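Local coordinates for beta-lactamase (Francisella tularensis subsp. tularensis, PDB 3P09), which probably hydrolyses beta-lactam antibiotics to substituted beta-amino acids, as other class A beta-lactamases do, at residues A[154-159]-A[172-177]. Residue numbers count along the deposited sequence, not the author numbering.
Sequences DTIITA and NINKTT
This contact closes the neck of the omega loop, a hallmark of class A beta-lactamases. The two segments run antiparallel, with Thr-155 facing Thr-176 (CA-CA 4.3 Å) and Ile-157 facing Asn-174 (4.7 Å). Residues 155-157 are extended. Residues 172-175 form a type II beta turn, with Asn-174 at phi/psi 58/34 in the left-handed region; its closing bond, Lys-175 N to Asn-172 O, is weak at 3.1 Å. Both backbone polar atoms of Ile-156 are used. Ile-156 N donates to Lys-175 O (3.1 Å, nearly straight), and Ile-156 O accepts a short but bent, weak bond from Asn-174 N (2.6 Å). Beside this pair, Ile-156 CG2 meets Ile-173 CD1 at 3.8 Å. Thr-155 OG1 and Thr-176 OG1 are hydrogen-bonded at 2.6 Å, and Asp-152 also binds Thr-155 OG1. Lys-175 sends NZ to the backbone O of Gln-168, within the loop. Thr-177 is the N-cap of helix 178-190, its OG1 bound to Ala-180 N. At the other end, the CA-to-CB bond of Asn-174 points away from 154-159, but its side chain (chi1 m) curls back to it. Asn-174 OD1 accepts two hydrogen bonds from Thr-158 (chi1 p): from Thr-158 N at 2.9 Å and from Thr-158 OG1 at 3.1 Å.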
ATOM      1  N   ASP A 154      -6.512 -10.351   8.658  1.00 24.89           N
ATOM      2  CA  ASP A 154      -5.486 -11.135   7.966  1.00 26.40           C
ATOM      3  C   ASP A 154      -4.111 -10.468   8.036  1.00 26.78           C
ATOM      4  O   ASP A 154      -3.086 -11.137   8.050  1.00 30.07           O
ATOM      5  CB  ASP A 154      -5.869 -11.370   6.497  1.00 24.79           C
ATOM      6  CG  ASP A 154      -7.036 -12.337   6.339  1.00 37.85           C
ATOM      7  OD1 ASP A 154      -7.207 -13.212   7.210  1.00 46.10           O
ATOM      8  OD2 ASP A 154      -7.770 -12.231   5.332  1.00 47.22           O
ATOM      9  N   THR A 155      -4.102  -9.146   8.081  1.00 21.90           N
ATOM     10  CA  THR A 155      -2.859  -8.376   8.074  1.00 21.24           C
ATOM     11  C   THR A 155      -2.202  -8.385   9.454  1.00 24.56           C
ATOM     12  O   THR A 155      -2.815  -7.983  10.439  1.00 25.79           O
ATOM     13  CB  THR A 155      -3.151  -6.930   7.632  1.00 24.10           C
ATOM     14  OG1 THR A 155      -3.619  -6.953   6.282  1.00 24.56           O
ATOM     15  CG2 THR A 155      -1.909  -6.055   7.714  1.00 20.85           C
ATOM     16  N   ILE A 156      -0.958  -8.847   9.525  1.00 23.16           N
ATOM     17  CA  ILE A 156      -0.246  -8.920  10.793  1.00 24.10           C
ATOM     18  C   ILE A 156       1.038  -8.096  10.760  1.00 27.28           C
ATOM     19  O   ILE A 156       2.012  -8.492  10.143  1.00 29.94           O
ATOM     20  CB  ILE A 156       0.146 -10.358  11.138  1.00 33.67           C
ATOM     21  CG1 ILE A 156      -1.069 -11.281  11.045  1.00 41.89           C
ATOM     22  CG2 ILE A 156       0.756 -10.399  12.522  1.00 33.91           C
ATOM     23  CD1 ILE A 156      -2.129 -10.990  12.096  1.00 42.10           C
ATOM     24  N   ILE A 157       1.036  -6.958  11.440  1.00 24.01           N
ATOM     25  CA  ILE A 157       2.200  -6.076  11.460  1.00 26.35           C
ATOM     26  C   ILE A 157       2.844  -6.093  12.844  1.00 30.19           C
ATOM     27  O   ILE A 157       2.159  -5.890  13.861  1.00 29.17           O
ATOM     28  CB  ILE A 157       1.790  -4.647  11.108  1.00 25.43           C
ATOM     29  CG1 ILE A 157       1.313  -4.582   9.654  1.00 26.65           C
ATOM     30  CG2 ILE A 157       2.959  -3.688  11.337  1.00 30.84           C
ATOM     31  CD1 ILE A 157       0.593  -3.321   9.334  1.00 33.41           C
ATOM     32  N   THR A 158       4.150  -6.353  12.904  1.00 21.18           N
ATOM     33  CA  THR A 158       4.808  -6.505  14.209  1.00 20.49           C
ATOM     34  C   THR A 158       6.027  -5.614  14.334  1.00 23.24           C
ATOM     35  O   THR A 158       6.753  -5.683  15.328  1.00 25.19           O
ATOM     36  CB  THR A 158       5.255  -7.955  14.475  1.00 28.72           C
ATOM     37  OG1 THR A 158       6.191  -8.358  13.464  1.00 29.80           O
ATOM     38  CG2 THR A 158       4.052  -8.899  14.481  1.00 35.80           C
ATOM     39  N   ALA A 159       6.252  -4.783  13.324  1.00 22.19           N
ATOM     40  CA  ALA A 159       7.394  -3.882  13.348  1.00 30.15           C
ATOM     41  C   ALA A 159       7.200  -2.703  12.403  1.00 29.17           C
ATOM     42  O   ALA A 159       6.313  -2.705  11.550  1.00 23.64           O
ATOM     43  CB  ALA A 159       8.678  -4.643  13.000  1.00 29.32           C
ATOM     44  N   ASN A 172       3.017 -15.868   8.788  1.00 18.40           N
ATOM     45  CA  ASN A 172       2.197 -14.755   8.302  1.00 15.71           C
ATOM     46  C   ASN A 172       2.546 -13.407   8.929  1.00 19.04           C
ATOM     47  O   ASN A 172       1.911 -12.402   8.641  1.00 18.33           O
ATOM     48  CB  ASN A 172       0.709 -15.081   8.470  1.00 24.25           C
ATOM     49  CG  ASN A 172       0.299 -16.290   7.647  1.00 23.63           C
ATOM     50  OD1 ASN A 172       0.880 -16.551   6.596  1.00 22.99           O
ATOM     51  ND2 ASN A 172      -0.691 -17.038   8.126  1.00 29.15           N
ATOM     52  N   ILE A 173       3.559 -13.400   9.785  1.00 19.64           N
ATOM     53  CA  ILE A 173       4.037 -12.159  10.390  1.00 21.36           C
ATOM     54  C   ILE A 173       4.489 -11.196   9.299  1.00 23.88           C
ATOM     55  O   ILE A 173       5.199 -11.589   8.368  1.00 21.66           O
ATOM     56  CB  ILE A 173       5.213 -12.422  11.366  1.00 24.93           C
ATOM     57  CG1 ILE A 173       4.778 -13.352  12.500  1.00 30.19           C
ATOM     58  CG2 ILE A 173       5.778 -11.123  11.911  1.00 31.41           C
ATOM     59  CD1 ILE A 173       3.601 -12.870  13.275  1.00 40.11           C
ATOM     60  N   ASN A 174       4.065  -9.939   9.422  1.00 19.79           N
ATOM     61  CA  ASN A 174       4.386  -8.887   8.451  1.00 20.47           C
ATOM     62  C   ASN A 174       3.923  -9.233   7.043  1.00 20.27           C
ATOM     63  O   ASN A 174       4.564  -8.869   6.069  1.00 17.86           O
ATOM     64  CB  ASN A 174       5.881  -8.542   8.497  1.00 18.66           C
ATOM     65  CG  ASN A 174       6.309  -8.017   9.866  1.00 27.02           C
ATOM     66  OD1 ASN A 174       5.489  -7.488  10.616  1.00 28.45           O
ATOM     67  ND2 ASN A 174       7.592  -8.152  10.191  1.00 25.91           N
ATOM     68  N   LYS A 175       2.799  -9.945   6.958  1.00 21.31           N
ATOM     69  CA  LYS A 175       2.192 -10.277   5.671  1.00 21.62           C
ATOM     70  C   LYS A 175       0.723  -9.861   5.622  1.00 19.02           C
ATOM     71  O   LYS A 175       0.109  -9.578   6.653  1.00 19.15           O
ATOM     72  CB  LYS A 175       2.306 -11.773   5.395  1.00 17.99           C
ATOM     73  CG  LYS A 175       3.745 -12.231   5.191  1.00 21.74           C
ATOM     74  CD  LYS A 175       3.824 -13.634   4.654  1.00 20.13           C
ATOM     75  CE  LYS A 175       5.284 -14.106   4.571  1.00 20.41           C
ATOM     76  NZ  LYS A 175       5.394 -15.590   4.346  1.00 20.25           N
ATOM     77  N   THR A 176       0.173  -9.810   4.416  1.00 16.25           N
ATOM     78  CA  THR A 176      -1.257  -9.549   4.248  1.00 16.82           C
ATOM     79  C   THR A 176      -1.732 -10.414   3.080  1.00 17.11           C
ATOM     80  O   THR A 176      -0.920 -11.115   2.471  1.00 19.83           O
ATOM     81  CB  THR A 176      -1.501  -8.042   3.969  1.00 22.36           C
ATOM     82  OG1 THR A 176      -2.911  -7.784   3.870  1.00 24.09           O
ATOM     83  CG2 THR A 176      -0.817  -7.619   2.673  1.00 23.55           C
ATOM     84  N   THR A 177      -3.027 -10.367   2.755  1.00 18.07           N
ATOM     85  CA  THR A 177      -3.549 -11.077   1.582  1.00 13.97           C
ATOM     86  C   THR A 177      -4.045 -10.051   0.566  1.00 18.85           C
ATOM     87  O   THR A 177      -4.388  -8.923   0.940  1.00 19.22           O
ATOM     88  CB  THR A 177      -4.769 -11.978   1.938  1.00 17.95           C
ATOM     89  OG1 THR A 177      -5.824 -11.159   2.472  1.00 18.32           O
ATOM     90  CG2 THR A 177      -4.386 -13.071   2.960  1.00 21.08           C
TER